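Putative exported protein (Bacteroides fragilis NCTC 9343, PDB 3IEE) is of unknown function but folds as an all-helical protein, probably exported and lipid-anchored. Local coordinates at residues A[70-81]-A[93-104]. Numbering follows the deposited sequence.
Sequences VVSKDSAIVLNP and LKQNYTGLFQAR. With EDO (1,2-ethanediol), chain G.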
loop_
_atom_site.group_PDB
_atom_site.type_symbol
_atom_site.label_atom_id
_atom_site.label_comp_id
_atom_site.label_asym_id
_atom_site.label_seq_id
_atom_site.Cartn_x
_atom_site.Cartn_y
_atom_site.Cartn_z
ATOM N N VAL A 70 10.482 5.031 12.495
ATOM C CA VAL A 70 11.328 6.001 11.771
ATOM C C VAL A 70 10.708 7.412 11.751
ATOM O O VAL A 70 9.489 7.578 11.755
ATOM C CB VAL A 70 11.658 5.540 10.306
ATOM C CG1 VAL A 70 12.429 4.185 10.343
ATOM C CG2 VAL A 70 10.394 5.494 9.405
ATOM N N VAL A 71 11.573 8.409 11.734
ATOM C CA VAL A 71 11.150 9.804 11.648
ATOM C C VAL A 71 10.514 10.017 10.283
ATOM O O VAL A 71 11.003 9.512 9.257
ATOM C CB VAL A 71 12.351 10.810 11.808
ATOM C CG1 VAL A 71 13.409 10.591 10.713
ATOM C CG2 VAL A 71 11.865 12.248 11.776
ATOM N N SER A 72 9.421 10.765 10.292
ATOM C CA SER A 72 8.701 11.121 9.084
ATOM C C SER A 72 9.604 11.923 8.137
ATOM O O SER A 72 10.240 12.903 8.568
ATOM C CB SER A 72 7.478 11.954 9.477
ATOM O OG SER A 72 6.796 12.447 8.340
ATOM N N LYS A 73 9.644 11.528 6.859
ATOM C CA LYS A 73 10.373 12.253 5.808
ATOM C C LYS A 73 9.358 12.849 4.842
ATOM O O LYS A 73 8.255 12.293 4.686
ATOM C CB LYS A 73 11.293 11.301 5.026
ATOM C CG LYS A 73 12.401 10.617 5.880
ATOM C CD LYS A 73 12.998 9.417 5.102
ATOM C CE LYS A 73 13.706 8.415 6.047
ATOM N NZ LYS A 73 14.901 7.790 5.402
ATOM N N ASP A 74 9.690 13.981 4.223
ATOM C CA ASP A 74 8.863 14.558 3.148
ATOM C C ASP A 74 7.430 14.927 3.563
ATOM O O ASP A 74 6.548 15.109 2.698
ATOM C CB ASP A 74 8.866 13.667 1.895
ATOM C CG ASP A 74 10.175 13.714 1.112
ATOM O OD1 ASP A 74 10.946 14.709 1.239
ATOM O OD2 ASP A 74 10.386 12.767 0.309
ATOM N N SER A 75 7.224 15.125 4.864
ATOM C CA SER A 75 5.939 15.612 5.384
ATOM C C SER A 75 5.581 16.976 4.786
ATOM O O SER A 75 4.391 17.226 4.536
ATOM C CB SER A 75 5.924 15.665 6.917
ATOM O OG SER A 75 6.702 16.738 7.429
ATOM N N ALA A 76 6.596 17.784 4.456
ATOM C CA ALA A 76 6.398 19.132 3.838
ATOM C C ALA A 76 5.759 19.002 2.451
ATOM O O ALA A 76 4.973 19.846 2.018
ATOM C CB ALA A 76 7.736 19.899 3.724
ATOM N N ILE A 77 6.079 17.924 1.755
ATOM C CA ILE A 77 5.560 17.735 0.438
ATOM C C ILE A 77 4.147 17.178 0.544
ATOM O O ILE A 77 3.210 17.734 -0.041
ATOM C CB ILE A 77 6.483 16.823 -0.366
ATOM C CG1 ILE A 77 7.882 17.454 -0.426
ATOM C CG2 ILE A 77 5.899 16.544 -1.765
ATOM C CD1 ILE A 77 8.952 16.605 -1.137
ATOM N N VAL A 78 3.973 16.086 1.292
ATOM C CA VAL A 78 2.664 15.388 1.251
ATOM C C VAL A 78 1.539 16.182 1.943
ATOM O O VAL A 78 0.365 16.074 1.581
ATOM C CB VAL A 78 2.770 13.963 1.798
ATOM C CG1 VAL A 78 3.702 13.121 0.935
ATOM C CG2 VAL A 78 3.251 13.947 3.259
ATOM N N LEU A 79 1.901 16.993 2.925
ATOM C CA LEU A 79 0.884 17.810 3.599
ATOM C C LEU A 79 0.555 19.060 2.792
ATOM O O LEU A 79 -0.317 19.819 3.199
ATOM C CB LEU A 79 1.304 18.223 5.007
ATOM C CG LEU A 79 1.357 17.065 6.044
ATOM C CD1 LEU A 79 2.114 17.492 7.349
ATOM C CD2 LEU A 79 -0.096 16.611 6.329
ATOM N N ASN A 80 1.272 19.295 1.692
ATOM C CA ASN A 80 1.044 20.489 0.886
ATOM C C ASN A 80 0.818 20.163 -0.587
ATOM O O ASN A 80 1.562 20.625 -1.432
ATOM C CB ASN A 80 2.179 21.492 1.093
ATOM C CG ASN A 80 2.226 21.984 2.509
ATOM O OD1 ASN A 80 1.354 22.760 2.918
ATOM N ND2 ASN A 80 3.210 21.498 3.300
ATOM N N PRO A 81 -0.218 19.370 -0.891
ATOM C CA PRO A 81 -0.444 19.048 -2.297
ATOM C C PRO A 81 -0.677 20.351 -3.069
ATOM O O PRO A 81 -1.309 21.286 -2.549
ATOM C CB PRO A 81 -1.716 18.173 -2.279
ATOM C CG PRO A 81 -2.421 18.564 -1.023
ATOM C CD PRO A 81 -1.284 18.823 -0.038
ATOM N N LEU A 93 -6.621 14.978 0.724
ATOM C CA LEU A 93 -5.233 14.474 0.919
ATOM C C LEU A 93 -4.619 14.933 2.237
ATOM O O LEU A 93 -4.121 14.118 3.012
ATOM C CB LEU A 93 -4.349 14.904 -0.277
ATOM C CG LEU A 93 -4.671 14.210 -1.593
ATOM C CD1 LEU A 93 -3.902 14.982 -2.702
ATOM C CD2 LEU A 93 -4.291 12.724 -1.545
ATOM N N LYS A 94 -4.687 16.247 2.533
ATOM C CA LYS A 94 -4.227 16.790 3.779
ATOM C C LYS A 94 -4.895 16.109 4.999
ATOM O O LYS A 94 -4.216 15.769 5.955
ATOM C CB LYS A 94 -4.425 18.321 3.843
ATOM C CG LYS A 94 -3.497 19.046 2.883
ATOM C CD LYS A 94 -3.593 20.590 3.018
ATOM C CE LYS A 94 -4.911 21.105 2.460
ATOM N NZ LYS A 94 -5.096 22.616 2.661
ATOM N N GLN A 95 -6.210 15.890 4.914
ATOM C CA GLN A 95 -6.974 15.271 6.000
ATOM C C GLN A 95 -6.515 13.845 6.280
ATOM O O GLN A 95 -6.335 13.457 7.428
ATOM C CB GLN A 95 -8.411 15.275 5.553
ATOM C CG GLN A 95 -9.476 14.870 6.484
ATOM C CD GLN A 95 -10.805 15.013 5.738
ATOM O OE1 GLN A 95 -11.248 16.139 5.451
ATOM N NE2 GLN A 95 -11.388 13.876 5.332
ATOM N N ASN A 96 -6.330 13.061 5.207
ATOM C CA ASN A 96 -5.904 11.674 5.356
ATOM C C ASN A 96 -4.453 11.608 5.885
ATOM O O ASN A 96 -4.147 10.797 6.779
ATOM C CB ASN A 96 -6.090 10.906 4.032
ATOM C CG ASN A 96 -7.517 10.383 3.828
ATOM O OD1 ASN A 96 -7.945 9.376 4.429
ATOM N ND2 ASN A 96 -8.266 11.074 3.009
ATOM N N TYR A 97 -3.552 12.417 5.353
ATOM C CA TYR A 97 -2.169 12.439 5.879
ATOM C C TYR A 97 -2.142 12.875 7.336
ATOM O O TYR A 97 -1.422 12.289 8.163
ATOM C CB TYR A 97 -1.291 13.327 5.016
ATOM C CG TYR A 97 -0.648 12.599 3.872
ATOM C CD1 TYR A 97 0.282 11.580 4.110
ATOM C CD2 TYR A 97 -1.013 12.870 2.542
ATOM C CE1 TYR A 97 0.888 10.879 3.100
ATOM C CE2 TYR A 97 -0.403 12.180 1.512
ATOM C CZ TYR A 97 0.543 11.174 1.781
ATOM O OH TYR A 97 1.153 10.507 0.745
ATOM N N THR A 98 -2.910 13.904 7.645
ATOM C CA THR A 98 -2.945 14.433 9.025
ATOM C C THR A 98 -3.430 13.331 9.979
ATOM O O THR A 98 -2.805 13.091 11.036
ATOM C CB THR A 98 -3.776 15.718 9.128
ATOM O OG1 THR A 98 -3.152 16.732 8.330
ATOM C CG2 THR A 98 -3.858 16.205 10.602
ATOM N N GLY A 99 -4.506 12.656 9.585
ATOM C CA GLY A 99 -5.058 11.536 10.342
ATOM C C GLY A 99 -4.107 10.381 10.496
ATOM O O GLY A 99 -4.012 9.757 11.571
ATOM N N LEU A 100 -3.381 10.064 9.431
ATOM C CA LEU A 100 -2.366 9.029 9.478
ATOM C C LEU A 100 -1.254 9.361 10.473
ATOM O O LEU A 100 -0.891 8.518 11.332
ATOM C CB LEU A 100 -1.763 8.840 8.059
ATOM C CG LEU A 100 -0.579 7.868 8.005
ATOM C CD1 LEU A 100 -0.849 6.519 8.680
ATOM C CD2 LEU A 100 -0.135 7.674 6.580
ATOM N N PHE A 101 -0.717 10.574 10.386
ATOM C CA PHE A 101 0.405 10.951 11.237
ATOM C C PHE A 101 -0.060 10.944 12.704
ATOM O O PHE A 101 0.679 10.506 13.580
ATOM C CB PHE A 101 1.016 12.301 10.838
ATOM C CG PHE A 101 1.800 12.269 9.531
ATOM C CD1 PHE A 101 2.841 11.372 9.327
ATOM C CD2 PHE A 101 1.542 13.203 8.541
ATOM C CE1 PHE A 101 3.563 11.377 8.103
ATOM C CE2 PHE A 101 2.233 13.203 7.357
ATOM C CZ PHE A 101 3.247 12.293 7.122
ATOM N N GLN A 102 -1.304 11.341 12.938
ATOM C CA GLN A 102 -1.873 11.375 14.311
ATOM C C GLN A 102 -2.061 9.953 14.852
ATOM O O GLN A 102 -1.663 9.670 15.984
ATOM C CB GLN A 102 -3.198 12.153 14.363
ATOM C CG GLN A 102 -3.017 13.696 14.339
ATOM C CD GLN A 102 -4.323 14.521 14.454
ATOM O OE1 GLN A 102 -5.367 14.004 14.849
ATOM N NE2 GLN A 102 -4.244 15.807 14.089
ATOM N N ALA A 103 -2.638 9.062 14.034
ATOM C CA ALA A 103 -2.841 7.672 14.448
ATOM C C ALA A 103 -1.525 6.975 14.732
ATOM O O ALA A 103 -1.419 6.213 15.707
ATOM C CB ALA A 103 -3.693 6.888 13.448
ATOM N N ARG A 104 -0.503 7.280 13.931
ATOM C CA ARG A 104 0.802 6.667 14.075
ATOM C C ARG A 104 1.498 7.147 15.359
ATOM O O ARG A 104 2.062 6.330 16.087
ATOM C CB ARG A 104 1.626 6.981 12.831
ATOM C CG ARG A 104 2.978 6.349 12.793
ATOM C CD ARG A 104 3.625 6.578 11.429
ATOM N NE ARG A 104 4.965 5.983 11.388
ATOM C CZ ARG A 104 6.042 6.566 11.875
ATOM N NH1 ARG A 104 5.953 7.772 12.399
ATOM N NH2 ARG A 104 7.208 5.958 11.801
HETATM C C1 EDO G . -5.065 23.123 -0.302
HETATM O O1 EDO G . -4.054 23.661 0.535
HETATM C C2 EDO G . -6.272 24.020 -0.452
HETATM O O2 EDO G . -7.451 23.203 -0.625
HETATM O O HOH W 1 7.979 9.182 13.970
#
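L79 packs on K94 and Y97 where the 70-81 segment, a loop with one short helix at 75-78, runs back along helix 87-119; the L79 and K94 CA atoms are 5.2 Å apart, those of S72 and F101 8.6 Å. V78 sits over one face of the Y97 ring. Its CB lies 3.7 Å from the ring centroid, 15° off the normal, a CH-pi contact. The F101 ring is met near its plane by V78 CG2 and L79 CG. S72 OG approaches F101 CE1 obliquely at 3.4 Å. L79 CD2 reaches Y97 CB and T98 OG1. P81 CB touches L93 CD1, and P81 CD lies against K94 CG. The R104 side chain leaves its helix with CG trans to N (chi1 -177°) and runs straight to NE. This carries NH2 to V70 O, a 2.8 Å hydrogen bond on a carbonyl lone pair. A water joins R104 NH1 to the same oxygen, so two donors grip it. K94 NZ donates a hydrogen bond to O1 of a 1,2-ethanediol, probably from the crystallisation liquor. The contact is partly buried packing of a connecting loop on a long helix. From helix 17-40, Y29 OH is hydrogen-bonded to V78 O, and S33 OG to Y97 OH. L93 also packs on I150 of helix 123-162.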